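Local coordinates for protein BexL (Amycolatopsis orientalis, PDB 4XRW) that probably acts as a di-domain aromatase/cyclase, cyclising and aromatising polyketide chains in the biosynthesis of BE-7585A, at residues A[42-45]-A[46-49]; A[116-119]-A[120-124]; A[195-198]-A[199-203]. One frame throughout, in Å; residues are numbered along the deposited sequence.

BexL repeats one architecture twice along its chain, and these three local contacts sample both copies. Interactions 1 and 2 belong to the first copy, with centres about 20 Å apart; interaction 3 lies in the second, about 32 Å from interaction 1 and about 49 Å from interaction 2, centre to centre. Residues 42-49 and 195-203 occupy matching places, each between the first helix of its copy and the strand that follows, and in both a tryptophan N-H returns to a carbonyl near the end of that helix. Residues 116-124 turn a surface hairpin between two inner strands of the first sheet. Interaction 1 adjoins a bound MES buffer molecule, whose nearest approach to the Trp-47 side chain is about 3 Å.

Interaction 1 of 3, residues A[42-45]-A[46-49]; sequences AEVA and NWPR
Val-44 and Trp-47 pack together across the short link between helix 34-42 and helix 47-50. With chi1 at -80°, the indole swings back over the preceding turn, and the valine lies beneath one of its faces. CB of Trp-47 begins the contact 3.6 Å from Val-44 O, and CG continues along the same carbonyl. At CD1 the neighbour changes to Val-44 CA, 3.7 Å away; the C-H there makes a CH-pi contact with the pyrrole ring, CA standing 4.0 Å from its centroid. Farther out, NE1 and CE2 pass over the branch CG1 of Val-44, which reaches CE2 at 4.1 Å and sits below the rim of the indole. NE1 spends its hydrogen on Val-41 O, so the polar edge of the ring is tied back to the end of helix 34-42. Phe-51 adds an edge-to-face ring contact, and the side chain also touches Ile-69 and Ile-71 of strand 67-73.

The backbone closes the same turn. Trp-47 N donates to Val-44 O at 3.1 Å in a nearly straight bond (169°), although the donor stands well above the carbonyl plane. One residue earlier, Glu-43 O receives Asn-46 ND2 at 3.0 Å in a weak, bent bond; a second from the Asn-46 backbone N is less certain. The Glu-43 and Asn-46 side chains run side by side with the carboxylate and amide planes 20° apart, while OE1 of Glu-43 is engaged by Arg-39 in a salt bridge.

Val-44 and Trp-47 also meet Val-57 of strand 54-59 and Arg-86 of strand 80-89, placing the turn against the curved sheet. This pair of helices, linked by a tight turn between the first and second strands, belongs to the helix-grip fold, and the MES beside Trp-47 is consistent with a pocket there.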
loop_
_atom_site.group_PDB
_atom_site.type_symbol
_atom_site.label_atom_id
_atom_site.label_comp_id
_atom_site.label_asym_id
_atom_site.label_seq_id
_atom_site.Cartn_x
_atom_site.Cartn_y
_atom_site.Cartn_z
ATOM N N ALA A 42 -11.564 -4.826 7.922
ATOM C CA ALA A 42 -12.857 -4.358 7.419
ATOM C C ALA A 42 -12.720 -3.007 6.706
ATOM O O ALA A 42 -13.353 -2.777 5.658
ATOM C CB ALA A 42 -13.862 -4.261 8.554
ATOM N N GLU A 43 -11.892 -2.128 7.258
ATOM C CA GLU A 43 -11.701 -0.783 6.707
ATOM C C GLU A 43 -10.485 -0.749 5.750
ATOM O O GLU A 43 -9.334 -0.751 6.181
ATOM C CB GLU A 43 -11.553 0.219 7.843
ATOM C CG GLU A 43 -12.812 0.250 8.744
ATOM C CD GLU A 43 -12.776 1.338 9.825
ATOM O OE1 GLU A 43 -11.803 2.129 9.876
ATOM O OE2 GLU A 43 -13.739 1.394 10.626
ATOM N N VAL A 44 -10.771 -0.757 4.451
ATOM C CA VAL A 44 -9.760 -1.096 3.436
ATOM C C VAL A 44 -8.693 -0.042 3.247
ATOM O O VAL A 44 -7.676 -0.292 2.612
ATOM C CB VAL A 44 -10.432 -1.379 2.070
ATOM C CG1 VAL A 44 -11.498 -2.463 2.239
ATOM C CG2 VAL A 44 -11.032 -0.135 1.478
ATOM N N ALA A 45 -8.922 1.146 3.777
ATOM C CA ALA A 45 -7.901 2.168 3.764
ATOM C C ALA A 45 -6.660 1.630 4.517
ATOM O O ALA A 45 -5.527 2.091 4.290
ATOM C CB ALA A 45 -8.434 3.459 4.404
ATOM N N ASN A 46 -6.869 0.635 5.381
ATOM C CA ASN A 46 -5.775 0.058 6.171
ATOM C C ASN A 46 -5.002 -1.067 5.488
ATOM O O ASN A 46 -3.977 -1.513 5.992
ATOM C CB ASN A 46 -6.287 -0.492 7.490
ATOM C CG ASN A 46 -6.847 0.582 8.380
ATOM O OD1 ASN A 46 -6.114 1.470 8.813
ATOM N ND2 ASN A 46 -8.150 0.529 8.641
ATOM N N TRP A 47 -5.497 -1.564 4.369
ATOM C CA TRP A 47 -4.884 -2.766 3.819
ATOM C C TRP A 47 -3.414 -2.566 3.457
ATOM O O TRP A 47 -2.637 -3.462 3.699
ATOM C CB TRP A 47 -5.644 -3.243 2.599
ATOM C CG TRP A 47 -6.909 -4.023 2.933
ATOM C CD1 TRP A 47 -7.610 -4.010 4.088
ATOM C CD2 TRP A 47 -7.581 -4.937 2.060
ATOM N NE1 TRP A 47 -8.711 -4.866 3.991
ATOM C CE2 TRP A 47 -8.712 -5.432 2.753
ATOM C CE3 TRP A 47 -7.342 -5.370 0.753
ATOM C CZ2 TRP A 47 -9.601 -6.328 2.169
ATOM C CZ3 TRP A 47 -8.213 -6.258 0.182
ATOM C CH2 TRP A 47 -9.335 -6.731 0.892
ATOM N N PRO A 48 -3.051 -1.407 2.872
ATOM C CA PRO A 48 -1.626 -1.310 2.488
ATOM C C PRO A 48 -0.698 -1.438 3.700
ATOM O O PRO A 48 0.459 -1.865 3.570
ATOM C CB PRO A 48 -1.536 0.069 1.817
ATOM C CG PRO A 48 -2.926 0.219 1.171
ATOM C CD PRO A 48 -3.844 -0.296 2.301
ATOM N N ARG A 49 -1.203 -1.091 4.886
ATOM C CA ARG A 49 -0.354 -1.162 6.075
ATOM C C ARG A 49 -0.205 -2.559 6.626
ATOM O O ARG A 49 0.783 -2.850 7.290
ATOM C CB ARG A 49 -0.905 -0.264 7.204
ATOM C CG ARG A 49 -1.386 1.094 6.781
ATOM C CD ARG A 49 -1.976 1.852 7.974
ATOM N NE ARG A 49 -2.235 3.245 7.628
ATOM C CZ ARG A 49 -2.230 4.252 8.493
ATOM N NH1 ARG A 49 -1.977 4.032 9.780
ATOM N NH2 ARG A 49 -2.469 5.486 8.064
#

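Interaction 2 of 3, residues A[116-119]-A[120-124]; sequences EPVS and AATAK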
loop_
_atom_site.group_PDB
_atom_site.type_symbol
_atom_site.label_atom_id
_atom_site.label_comp_id
_atom_site.label_asym_id
_atom_site.label_seq_id
_atom_site.Cartn_x
_atom_site.Cartn_y
_atom_site.Cartn_z
ATOM N N GLU A 116 -11.489 -13.810 16.565
ATOM C CA GLU A 116 -12.002 -14.286 17.857
ATOM C C GLU A 116 -11.153 -13.724 19.008
ATOM O O GLU A 116 -9.916 -13.769 18.962
ATOM C CB GLU A 116 -12.018 -15.821 17.892
ATOM C CG GLU A 116 -13.019 -16.437 16.891
ATOM C CD GLU A 116 -12.932 -17.961 16.758
ATOM O OE1 GLU A 116 -11.974 -18.557 17.293
ATOM O OE2 GLU A 116 -13.828 -18.556 16.100
ATOM N N PRO A 117 -11.811 -13.154 20.033
ATOM C CA PRO A 117 -10.996 -12.699 21.164
ATOM C C PRO A 117 -10.536 -13.912 21.973
ATOM O O PRO A 117 -11.355 -14.798 22.233
ATOM C CB PRO A 117 -11.956 -11.808 21.950
ATOM C CG PRO A 117 -13.304 -12.413 21.686
ATOM C CD PRO A 117 -13.255 -13.030 20.306
ATOM N N VAL A 118 -9.253 -13.995 22.309
ATOM C CA VAL A 118 -8.820 -15.065 23.199
ATOM C C VAL A 118 -8.336 -14.440 24.514
ATOM O O VAL A 118 -8.328 -15.094 25.545
ATOM C CB VAL A 118 -7.733 -15.980 22.552
ATOM C CG1 VAL A 118 -8.153 -16.401 21.131
ATOM C CG2 VAL A 118 -6.380 -15.328 22.557
ATOM N N SER A 119 -7.942 -13.172 24.467
ATOM C CA SER A 119 -7.818 -12.352 25.676
ATOM C C SER A 119 -8.142 -10.905 25.307
ATOM O O SER A 119 -8.671 -10.647 24.226
ATOM C CB SER A 119 -6.425 -12.450 26.299
ATOM O OG SER A 119 -5.457 -11.757 25.533
ATOM N N ALA A 120 -7.827 -9.961 26.191
ATOM C CA ALA A 120 -8.237 -8.580 25.979
ATOM C C ALA A 120 -7.326 -7.840 25.009
ATOM O O ALA A 120 -7.730 -6.842 24.418
ATOM C CB ALA A 120 -8.285 -7.839 27.303
ATOM N N ALA A 121 -6.099 -8.326 24.860
ATOM C CA ALA A 121 -5.087 -7.660 24.045
ATOM C C ALA A 121 -4.588 -8.571 22.928
ATOM O O ALA A 121 -3.633 -8.238 22.212
ATOM C CB ALA A 121 -3.920 -7.227 24.927
ATOM N N THR A 122 -5.233 -9.722 22.791
ATOM C CA THR A 122 -4.726 -10.766 21.922
ATOM C C THR A 122 -5.909 -11.479 21.234
ATOM O O THR A 122 -6.979 -11.661 21.829
ATOM C CB THR A 122 -3.828 -11.728 22.755
ATOM O OG1 THR A 122 -2.541 -11.874 22.145
ATOM C CG2 THR A 122 -4.440 -13.050 22.917
ATOM N N ALA A 123 -5.722 -11.849 19.966
ATOM C CA ALA A 123 -6.816 -12.402 19.171
ATOM C C ALA A 123 -6.364 -13.530 18.257
ATOM O O ALA A 123 -5.224 -13.572 17.818
ATOM C CB ALA A 123 -7.466 -11.305 18.340
ATOM N N LYS A 124 -7.295 -14.429 17.987
ATOM C CA LYS A 124 -7.107 -15.499 17.027
ATOM C C LYS A 124 -7.767 -15.103 15.710
ATOM O O LYS A 124 -8.955 -14.785 15.678
ATOM C CB LYS A 124 -7.715 -16.805 17.541
ATOM C CG LYS A 124 -7.436 -17.998 16.647
ATOM C CD LYS A 124 -8.203 -19.221 17.122
ATOM C CE LYS A 124 -7.995 -20.415 16.218
ATOM N NZ LYS A 124 -8.762 -21.613 16.675
HETATM O O HOH W 1 -11.427 -21.132 16.954
#
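A beta hairpin brings Glu-116 and Lys-124 together where strand 106-117 turns back into strand 123-133, in the first of the two helix-grip sheets. These two residues form an antiparallel hydrogen-bonded pair. Glu-116 N donates to Lys-124 O at 2.9 Å, and Lys-124 N returns the bond to Glu-116 O; both donors lie in the plane of the carbonyl they use. Pro-117 and Ala-123 follow as a non-hydrogen-bonded pair, with side chains on the other face of the sheet.

Beyond them the strands give way to the loop, and Thr-122 O becomes the focus. It accepts from two successive backbone donors, Val-118 N at 3.3 Å and Ser-119 N at 3.2 Å, which approach from the same side of its plane. The Ser-119 donor is the farther out of that plane, although its N-H points almost straight at the oxygen (170°). One carbonyl thus holds the first residues of the turn while the chain runs on through Ala-120 and Ala-121.

Among the side chains, Val-118 crosses Lys-124 at about a right angle, its CG1 resting 3.6 Å from Lys-124 CB. Ala-123 also bonds through its backbone to Val-30, and the lysine chain touches Asp-27 and Leu-29, so the neighbouring strand 22-30 continues the sheet past the hairpin.

Fully extended, with CG opposite the backbone N (chi1 -174°), Lys-124 runs alongside Glu-116 in the same direction. The charged ends stop short of a salt bridge, and the carboxylate instead makes one through OE2 with Arg-126. Its other oxygen meets the lysine by way of water: a single molecule donates to Glu-116 OE1 at 2.7 Å and accepts from Lys-124 NZ at 2.7 Å.

Interaction 3 of 3, residues A[195-198]-A[199-203]; sequences AALW and AERLP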
loop_
_atom_site.group_PDB
_atom_site.type_symbol
_atom_site.label_atom_id
_atom_site.label_comp_id
_atom_site.label_asym_id
_atom_site.label_seq_id
_atom_site.Cartn_x
_atom_site.Cartn_y
_atom_site.Cartn_z
ATOM N N ALA A 195 6.191 10.899 -14.598
ATOM C CA ALA A 195 7.440 10.818 -13.877
ATOM C C ALA A 195 8.617 10.487 -14.791
ATOM O O ALA A 195 9.760 10.704 -14.417
ATOM C CB ALA A 195 7.334 9.789 -12.726
ATOM N N ALA A 196 8.342 10.037 -16.010
ATOM C CA ALA A 196 9.410 9.778 -16.964
ATOM C C ALA A 196 10.202 11.042 -17.240
ATOM O O ALA A 196 11.364 10.973 -17.613
ATOM C CB ALA A 196 8.842 9.203 -18.254
ATOM N N LEU A 197 9.562 12.199 -17.029
ATOM C CA LEU A 197 10.183 13.498 -17.291
ATOM C C LEU A 197 10.935 14.070 -16.099
ATOM O O LEU A 197 11.512 15.165 -16.179
ATOM C CB LEU A 197 9.097 14.480 -17.743
ATOM C CG LEU A 197 8.282 14.070 -18.984
ATOM C CD1 LEU A 197 7.227 15.102 -19.282
ATOM C CD2 LEU A 197 9.173 13.869 -20.238
ATOM N N TRP A 198 10.914 13.372 -14.962
ATOM C CA TRP A 198 11.536 13.906 -13.756
ATOM C C TRP A 198 13.055 14.003 -13.806
ATOM O O TRP A 198 13.627 14.781 -13.061
ATOM C CB TRP A 198 11.128 13.072 -12.534
ATOM C CG TRP A 198 9.749 13.275 -12.050
ATOM C CD1 TRP A 198 8.791 14.101 -12.560
ATOM C CD2 TRP A 198 9.146 12.615 -10.934
ATOM N NE1 TRP A 198 7.637 14.014 -11.828
ATOM C CE2 TRP A 198 7.821 13.114 -10.817
ATOM C CE3 TRP A 198 9.595 11.664 -10.018
ATOM C CZ2 TRP A 198 6.959 12.702 -9.828
ATOM C CZ3 TRP A 198 8.723 11.249 -9.026
ATOM C CH2 TRP A 198 7.413 11.757 -8.951
ATOM N N ALA A 199 13.732 13.229 -14.666
ATOM C CA ALA A 199 15.178 13.373 -14.753
ATOM C C ALA A 199 15.545 14.741 -15.356
ATOM O O ALA A 199 16.632 15.232 -15.103
ATOM C CB ALA A 199 15.804 12.253 -15.569
ATOM N N GLU A 200 14.639 15.346 -16.116
ATOM C CA GLU A 200 14.910 16.668 -16.711
ATOM C C GLU A 200 14.259 17.796 -15.899
ATOM O O GLU A 200 14.614 18.970 -16.068
ATOM C CB GLU A 200 14.475 16.690 -18.189
ATOM C CG GLU A 200 13.011 16.870 -18.480
ATOM C CD GLU A 200 12.503 16.059 -19.709
ATOM O OE1 GLU A 200 11.810 16.663 -20.577
ATOM O OE2 GLU A 200 12.761 14.825 -19.793
ATOM N N ARG A 201 13.359 17.453 -14.977
ATOM C CA ARG A 201 12.558 18.470 -14.251
ATOM C C ARG A 201 12.855 18.582 -12.768
ATOM O O ARG A 201 12.477 19.581 -12.149
ATOM C CB ARG A 201 11.063 18.202 -14.420
ATOM C CG ARG A 201 10.569 18.296 -15.841
ATOM C CD ARG A 201 9.162 17.872 -15.967
ATOM N NE ARG A 201 8.622 18.263 -17.258
ATOM C CZ ARG A 201 7.334 18.223 -17.595
ATOM N NH1 ARG A 201 6.414 17.772 -16.746
ATOM N NH2 ARG A 201 6.956 18.646 -18.787
ATOM N N LEU A 202 13.515 17.581 -12.183
ATOM C CA LEU A 202 13.818 17.602 -10.776
ATOM C C LEU A 202 15.317 17.446 -10.524
ATOM O O LEU A 202 15.966 16.601 -11.136
ATOM C CB LEU A 202 13.052 16.502 -10.030
ATOM C CG LEU A 202 11.525 16.538 -10.100
ATOM C CD1 LEU A 202 10.973 15.299 -9.411
ATOM C CD2 LEU A 202 10.907 17.775 -9.479
ATOM N N PRO A 203 15.878 18.280 -9.645
ATOM C CA PRO A 203 17.355 18.272 -9.586
ATOM C C PRO A 203 17.959 17.037 -8.897
ATOM O O PRO A 203 19.114 16.709 -9.132
ATOM C CB PRO A 203 17.688 19.545 -8.798
ATOM C CG PRO A 203 16.427 19.950 -8.109
ATOM C CD PRO A 203 15.289 19.426 -8.926
HETATM O O HOH W 2 13.328 12.603 -17.710
#
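Trp-198 opens helix 198-201 and Leu-202 follows just after it, their side chains meeting alongside the turn; this short helix comes after helix 185-193 in the second helix-grip domain and leads into strand 205-212. The backbone shows how so brief a helix spends its polar groups. Trp-198 O, at the start of the helix, is gripped by Leu-202 N at 2.9 Å, with a weak second bond from Arg-201 N. Leu-197 O takes Glu-200 N at 3.1 Å, the donor standing well above the carbonyl plane, and in the turn before it Trp-198 N is satisfied by Ala-195 O.

A water ties in three further polar atoms. It donates to Ala-196 O at 2.6 Å and to Glu-200 OE2, and accepts a weak bond from Ala-199 N, so one molecule joins the 3-10 turn to the second residue of the helix and to a side chain. Glu-200 gets there by a bend: chi2 of -144° turns the chain so that the carboxylate lies alongside Leu-197, OE2 passing 3.7 Å from Leu-197 CD2.

The indole N-H of Trp-198 is likewise provided for, since NE1 donates to Phe-191 O in helix 185-193. The ring is held between two aliphatic groups, Ala-195 CB beneath the middle of one face and Leu-202 CD1 over the other, nearer the rim. CD1 makes a CH-pi contact 3.7 Å from the centroid of the Trp-198 pyrrole ring. Leu-220 and Met-222 of the sheet also touch the indole, while Leu-202 reaches Phe-320 of helix 299-326; the turn therefore bridges sheet and long helix. Arg-201 stretches beside Leu-197, with its guanidinium laid flat across the leucine tip: Leu-197 CD1 lies under its centre, 3.5 Å from Arg-201 CZ.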